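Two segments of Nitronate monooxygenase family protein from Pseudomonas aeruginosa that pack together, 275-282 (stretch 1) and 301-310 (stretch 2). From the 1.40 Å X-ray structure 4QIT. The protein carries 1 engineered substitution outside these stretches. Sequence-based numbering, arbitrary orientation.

Stretch 1 (275-282) TVTMSGRS
Stretch 2 301-310: PLPDYPFVYD

The segment 275-282 forms a tight turn without regular helix or strand beyond its first residue, and it lies against an irregular approach, 301-306, that leads into the helix beginning at Phe307. Together the two bury 488 Å². The register is fixed at two points: the CA atoms of Ser279 and Tyr309 are 3.9 Å apart, and those of Gly280 and Tyr305 4.6 Å.

Within the first segment, Thr275 is extended (phi/psi -142/144). Val276 (-106/-9), Thr277 (-83/-17) and Met278 (-70/-48) then curl the chain so that Gly280 N donates to Val276 O at 2.9 Å. Ser279 follows at -127/-15, Gly280 at 96/-4, and Arg281 returns to an extended form at -134/141. Side chains brace this turn: Thr277 N donates to Thr275 OG1 (3.1 Å), and Arg281 N to Ser279 OG (3.1 Å), the serine in rotamer p. In the second segment, residues 301-305 are extended, with phi from -58 to -76 and psi from 131 to 173. A cis peptide then joins Tyr305 to Pro306 (-104/17), which occupies the N-cap position, and Phe307 to Asp310 are helical. Asp310 N donates to Pro306 O at 3.2 Å.

Direct polar contact is sparse. Tyr309 N reaches Ser279 O at 3.4 Å, with an N-H...O angle of 122°, so this hydrogen bond is weak. The same carbonyl lies near the edge of the Tyr305 ring, 3.3 Å from Tyr305 CD1, while Met278 O similarly meets the edge of Tyr309, 3.2 Å from Tyr309 CD1. Aromatic C-H groups are slightly positive, so ring edges suit carbonyl oxygens. One water adds a bridge, donating to Gly280 O and to Pro303 O, each 2.8 Å from the water oxygen.

The apolar contacts are close. Leu302 (t, chi2 59°) points toward the turn and places CD2 3.8 Å from Val276 CG2 (Val276 in m) and 4.0 Å from Gly280 CA. Val308 (t) also points toward it: its CG1 lies 3.6 Å from Thr277 O and 3.6 Å from Gly280 N, so a compact branched side chain fits against the backbone. Met278 (t, p, p) directs its CA-to-CB bond away, yet its CG comes 3.9 Å from Tyr309 CE1 (Tyr309 chi1 -155°, chi2 38°).

Gly280 suits this place for two reasons. An ideal CB would point toward the second segment, only 3.1 Å from Val308 CG2 and 3.4 Å from Tyr305 CA, and at phi 96° it would also jam against the preceding carbonyl oxygen.

Tyr305 (t, chi2 86°) also points toward the turn and offers a ring face to Arg281. Arg281 has chi1 at -111°, between wells, then an extended chi2 and chi3 and chi4 at -83°. Its CD sits 3.8 Å from the Tyr305 ring centroid, 10° off the normal, a CH-pi contact. Arg281 CZ is 5.9 Å from that centroid, so any cation-pi attraction is weak at most; the guanidinium nitrogens NH1 and NH2 bond elsewhere in the structure.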

ATOM      1  N   THR A 275      -0.649 -11.765   7.214  1.00 10.54           N
ATOM      2  CA  THR A 275      -0.500 -13.191   7.445  1.00 11.05           C
ATOM      3  C   THR A 275      -1.736 -13.936   6.953  1.00 11.42           C
ATOM      4  O   THR A 275      -2.859 -13.435   7.051  1.00  9.91           O
ATOM      5  CB  THR A 275      -0.273 -13.504   8.943  1.00 12.71           C
ATOM      6  OG1 THR A 275      -0.162 -14.924   9.124  1.00 15.54           O
ATOM      7  CG2 THR A 275      -1.429 -12.967   9.820  1.00 11.02           C
ATOM      8  N   VAL A 276      -1.521 -15.130   6.411  1.00 12.37           N
ATOM      9  CA  VAL A 276      -2.631 -16.028   6.111  1.00 11.38           C
ATOM     10  C   VAL A 276      -2.703 -17.188   7.099  1.00 10.69           C
ATOM     11  O   VAL A 276      -3.671 -17.942   7.091  1.00 12.36           O
ATOM     12  CB  VAL A 276      -2.557 -16.626   4.687  1.00 11.57           C
ATOM     13  CG1 VAL A 276      -2.557 -15.525   3.650  1.00 15.84           C
ATOM     14  CG2 VAL A 276      -1.342 -17.556   4.542  1.00 13.98           C
ATOM     15  N   THR A 277      -1.692 -17.327   7.951  1.00 11.69           N
ATOM     16  CA  THR A 277      -1.617 -18.501   8.831  1.00 12.86           C
ATOM     17  C   THR A 277      -2.455 -18.373  10.107  1.00 13.30           C
ATOM     18  O   THR A 277      -2.740 -19.370  10.777  1.00 14.69           O
ATOM     19  CB  THR A 277      -0.159 -18.867   9.171  1.00 12.09           C
ATOM     20  OG1 THR A 277       0.542 -17.697   9.607  1.00 14.57           O
ATOM     21  CG2 THR A 277       0.540 -19.446   7.939  1.00 14.22           C
ATOM     22  N   MET A 278      -2.851 -17.153  10.443  1.00 12.77           N
ATOM     23  CA  MET A 278      -3.738 -16.920  11.579  1.00 12.34           C
ATOM     24  C   MET A 278      -5.156 -17.431  11.319  1.00 14.18           C
ATOM     25  O   MET A 278      -5.737 -18.133  12.149  1.00 13.26           O
ATOM     26  CB  MET A 278      -3.772 -15.420  11.919  1.00 14.09           C
ATOM     27  CG  MET A 278      -4.614 -15.054  13.144  1.00 15.31           C
ATOM     28  SD  MET A 278      -3.729 -15.148  14.712  1.00 14.13           S
ATOM     29  CE  MET A 278      -2.563 -13.799  14.502  1.00 16.05           C
ATOM     30  N   SER A 279      -5.723 -17.090  10.167  1.00 11.65           N
ATOM     31  CA  SER A 279      -7.142 -17.338   9.955  1.00 14.35           C
ATOM     32  C   SER A 279      -7.450 -18.111   8.688  1.00 13.37           C
ATOM     33  O   SER A 279      -8.569 -18.585   8.514  1.00 15.30           O
ATOM     34  CB  SER A 279      -7.887 -16.013   9.893  1.00 14.84           C
ATOM     35  OG  SER A 279      -7.585 -15.356   8.672  1.00 12.90           O
ATOM     36  N   GLY A 280      -6.475 -18.193   7.784  1.00 13.20           N
ATOM     37  CA  GLY A 280      -6.681 -18.792   6.478  1.00 13.29           C
ATOM     38  C   GLY A 280      -6.985 -17.770   5.393  1.00 14.73           C
ATOM     39  O   GLY A 280      -7.112 -18.122   4.218  1.00 15.19           O
ATOM     40  N   ARG A 281      -7.099 -16.504   5.789  1.00 10.86           N
ATOM     41  CA  ARG A 281      -7.311 -15.398   4.848  1.00  9.81           C
ATOM     42  C   ARG A 281      -6.356 -14.276   5.222  1.00 10.87           C
ATOM     43  O   ARG A 281      -6.140 -14.005   6.409  1.00 11.67           O
ATOM     44  CB  ARG A 281      -8.753 -14.875   4.911  1.00 10.30           C
ATOM     45  CG  ARG A 281      -9.594 -15.179   3.665  1.00 12.33           C
ATOM     46  CD  ARG A 281     -10.982 -14.569   3.809  1.00 11.73           C
ATOM     47  NE  ARG A 281     -11.778 -14.643   2.581  1.00 11.25           N
ATOM     48  CZ  ARG A 281     -11.695 -13.771   1.580  1.00 10.45           C
ATOM     49  NH1 ARG A 281     -10.828 -12.774   1.639  1.00 11.61           N
ATOM     50  NH2 ARG A 281     -12.473 -13.910   0.507  1.00 12.40           N
ATOM     51  N   SER A 282      -5.796 -13.609   4.216  1.00  8.82           N
ATOM     52  CA  SER A 282      -4.827 -12.543   4.460  1.00 10.62           C
ATOM     53  C   SER A 282      -5.400 -11.456   5.375  1.00  9.34           C
ATOM     54  O   SER A 282      -6.508 -10.947   5.145  1.00 10.11           O
ATOM     55  CB  SER A 282      -4.423 -11.908   3.133  1.00 10.23           C
ATOM     56  OG  SER A 282      -3.341 -11.007   3.311  1.00 14.04           O
ATOM     57  N   PRO A 301      -0.257 -28.042   3.374  1.00 18.23           N
ATOM     58  CA  PRO A 301      -1.191 -27.112   2.732  1.00 17.79           C
ATOM     59  C   PRO A 301      -2.192 -26.515   3.719  1.00 15.55           C
ATOM     60  O   PRO A 301      -2.681 -27.188   4.634  1.00 15.97           O
ATOM     61  CB  PRO A 301      -1.918 -27.996   1.708  1.00 18.26           C
ATOM     62  CG  PRO A 301      -0.937 -29.074   1.392  1.00 22.12           C
ATOM     63  CD  PRO A 301      -0.228 -29.351   2.690  1.00 19.03           C
ATOM     64  N   LEU A 302      -2.490 -25.235   3.529  1.00 15.91           N
ATOM     65  CA  LEU A 302      -3.411 -24.529   4.410  1.00 15.78           C
ATOM     66  C   LEU A 302      -4.842 -24.997   4.196  1.00 13.36           C
ATOM     67  O   LEU A 302      -5.314 -25.041   3.051  1.00 15.85           O
ATOM     68  CB  LEU A 302      -3.339 -23.039   4.090  1.00 17.11           C
ATOM     69  CG  LEU A 302      -3.793 -22.012   5.119  1.00 22.76           C
ATOM     70  CD1 LEU A 302      -2.992 -22.167   6.395  1.00 19.50           C
ATOM     71  CD2 LEU A 302      -3.630 -20.608   4.547  1.00 20.07           C
ATOM     72  N   PRO A 303      -5.561 -25.327   5.289  1.00 13.00           N
ATOM     73  CA  PRO A 303      -7.009 -25.546   5.165  1.00 11.49           C
ATOM     74  C   PRO A 303      -7.743 -24.271   4.721  1.00 11.24           C
ATOM     75  O   PRO A 303      -7.141 -23.196   4.635  1.00 12.54           O
ATOM     76  CB  PRO A 303      -7.431 -25.936   6.597  1.00 12.31           C
ATOM     77  CG  PRO A 303      -6.163 -26.446   7.238  1.00 13.67           C
ATOM     78  CD  PRO A 303      -5.062 -25.616   6.645  1.00 14.84           C
ATOM     79  N   ASP A 304      -9.036 -24.390   4.446  1.00 12.82           N
ATOM     80  CA  ASP A 304      -9.820 -23.265   3.974  1.00 11.41           C
ATOM     81  C   ASP A 304     -10.138 -22.316   5.133  1.00 11.59           C
ATOM     82  O   ASP A 304     -10.098 -22.695   6.304  1.00 11.93           O
ATOM     83  CB  ASP A 304     -11.109 -23.804   3.355  1.00 14.74           C
ATOM     84  CG  ASP A 304     -11.723 -22.868   2.342  1.00 15.61           C
ATOM     85  OD1 ASP A 304     -11.102 -21.832   1.996  1.00 18.22           O
ATOM     86  OD2 ASP A 304     -12.842 -23.181   1.874  1.00 16.20           O
ATOM     87  N   TYR A 305     -10.425 -21.066   4.797  1.00 11.51           N
ATOM     88  CA  TYR A 305     -11.054 -20.153   5.737  1.00 10.28           C
ATOM     89  C   TYR A 305     -12.511 -20.601   5.936  1.00 10.27           C
ATOM     90  O   TYR A 305     -13.177 -20.961   4.976  1.00 11.48           O
ATOM     91  CB  TYR A 305     -11.007 -18.749   5.139  1.00 10.97           C
ATOM     92  CG  TYR A 305     -11.674 -17.680   5.967  1.00 10.18           C
ATOM     93  CD1 TYR A 305     -10.985 -17.016   6.980  1.00 11.32           C
ATOM     94  CD2 TYR A 305     -12.993 -17.321   5.723  1.00 10.70           C
ATOM     95  CE1 TYR A 305     -11.606 -16.022   7.739  1.00 11.36           C
ATOM     96  CE2 TYR A 305     -13.626 -16.344   6.475  1.00  9.72           C
ATOM     97  CZ  TYR A 305     -12.928 -15.697   7.476  1.00 11.50           C
ATOM     98  OH  TYR A 305     -13.573 -14.717   8.206  1.00 13.57           O
ATOM     99  N   PRO A 306     -13.024 -20.569   7.177  1.00 10.83           N
ATOM    100  CA  PRO A 306     -12.404 -20.089   8.409  1.00 10.33           C
ATOM    101  C   PRO A 306     -11.934 -21.225   9.336  1.00 10.01           C
ATOM    102  O   PRO A 306     -11.689 -20.989  10.532  1.00 10.62           O
ATOM    103  CB  PRO A 306     -13.566 -19.338   9.065  1.00 11.27           C
ATOM    104  CG  PRO A 306     -14.751 -20.237   8.760  1.00 11.67           C
ATOM    105  CD  PRO A 306     -14.461 -20.846   7.385  1.00 11.74           C
ATOM    106  N   PHE A 307     -11.819 -22.444   8.805  1.00 10.77           N
ATOM    107  CA  PHE A 307     -11.366 -23.577   9.602  1.00 11.17           C
ATOM    108  C   PHE A 307     -10.002 -23.323  10.229  1.00 10.80           C
ATOM    109  O   PHE A 307      -9.755 -23.727  11.367  1.00 10.51           O
ATOM    110  CB  PHE A 307     -11.346 -24.867   8.760  1.00 11.42           C
ATOM    111  CG  PHE A 307     -12.681 -25.222   8.169  1.00 12.56           C
ATOM    112  CD1 PHE A 307     -13.608 -25.954   8.908  1.00 13.93           C
ATOM    113  CD2 PHE A 307     -13.011 -24.826   6.878  1.00 12.48           C
ATOM    114  CE1 PHE A 307     -14.846 -26.275   8.364  1.00 15.29           C
ATOM    115  CE2 PHE A 307     -14.245 -25.146   6.329  1.00 14.55           C
ATOM    116  CZ  PHE A 307     -15.163 -25.868   7.077  1.00 16.01           C
ATOM    117  N   VAL A 308      -9.105 -22.678   9.485  1.00  9.97           N
ATOM    118  CA  VAL A 308      -7.798 -22.314  10.030  1.00 11.64           C
ATOM    119  C   VAL A 308      -7.937 -21.479  11.299  1.00 11.07           C
ATOM    120  O   VAL A 308      -7.244 -21.727  12.288  1.00  9.90           O
ATOM    121  CB  VAL A 308      -6.940 -21.561   8.994  1.00 10.80           C
ATOM    122  CG1 VAL A 308      -5.602 -21.131   9.600  1.00 12.50           C
ATOM    123  CG2 VAL A 308      -6.715 -22.431   7.771  1.00 14.19           C
ATOM    124  N   TYR A 309      -8.842 -20.500  11.281  1.00 10.38           N
ATOM    125  CA  TYR A 309      -9.033 -19.670  12.471  1.00 10.20           C
ATOM    126  C   TYR A 309      -9.546 -20.467  13.673  1.00 11.58           C
ATOM    127  O   TYR A 309      -9.208 -20.156  14.807  1.00 10.36           O
ATOM    128  CB  TYR A 309      -9.925 -18.453  12.181  1.00 10.66           C
ATOM    129  CG  TYR A 309      -9.671 -17.302  13.144  1.00 14.98           C
ATOM    130  CD1 TYR A 309      -8.383 -17.008  13.569  1.00 15.24           C
ATOM    131  CD2 TYR A 309     -10.711 -16.513  13.617  1.00 21.39           C
ATOM    132  CE1 TYR A 309      -8.127 -15.961  14.437  1.00 17.83           C
ATOM    133  CE2 TYR A 309     -10.462 -15.455  14.496  1.00 23.10           C
ATOM    134  CZ  TYR A 309      -9.164 -15.189  14.894  1.00 22.21           C
ATOM    135  OH  TYR A 309      -8.890 -14.150  15.760  1.00 25.43           O
ATOM    136  N   ASP A 310     -10.344 -21.502  13.427  1.00  9.72           N
ATOM    137  CA  ASP A 310     -10.801 -22.365  14.512  1.00 10.34           C
ATOM    138  C   ASP A 310      -9.602 -23.036  15.191  1.00 12.78           C
ATOM    139  O   ASP A 310      -9.544 -23.116  16.419  1.00 12.10           O
ATOM    140  CB  ASP A 310     -11.783 -23.405  13.965  1.00 10.64           C
ATOM    141  CG  ASP A 310     -12.527 -24.146  15.063  1.00 15.01           C
ATOM    142  OD1 ASP A 310     -12.843 -23.531  16.105  1.00 14.77           O
ATOM    143  OD2 ASP A 310     -12.801 -25.357  14.888  1.00 14.30           O
TER
HETATM  144  O   HOH W   1      -7.066 -20.769   3.185  1.00 16.16           O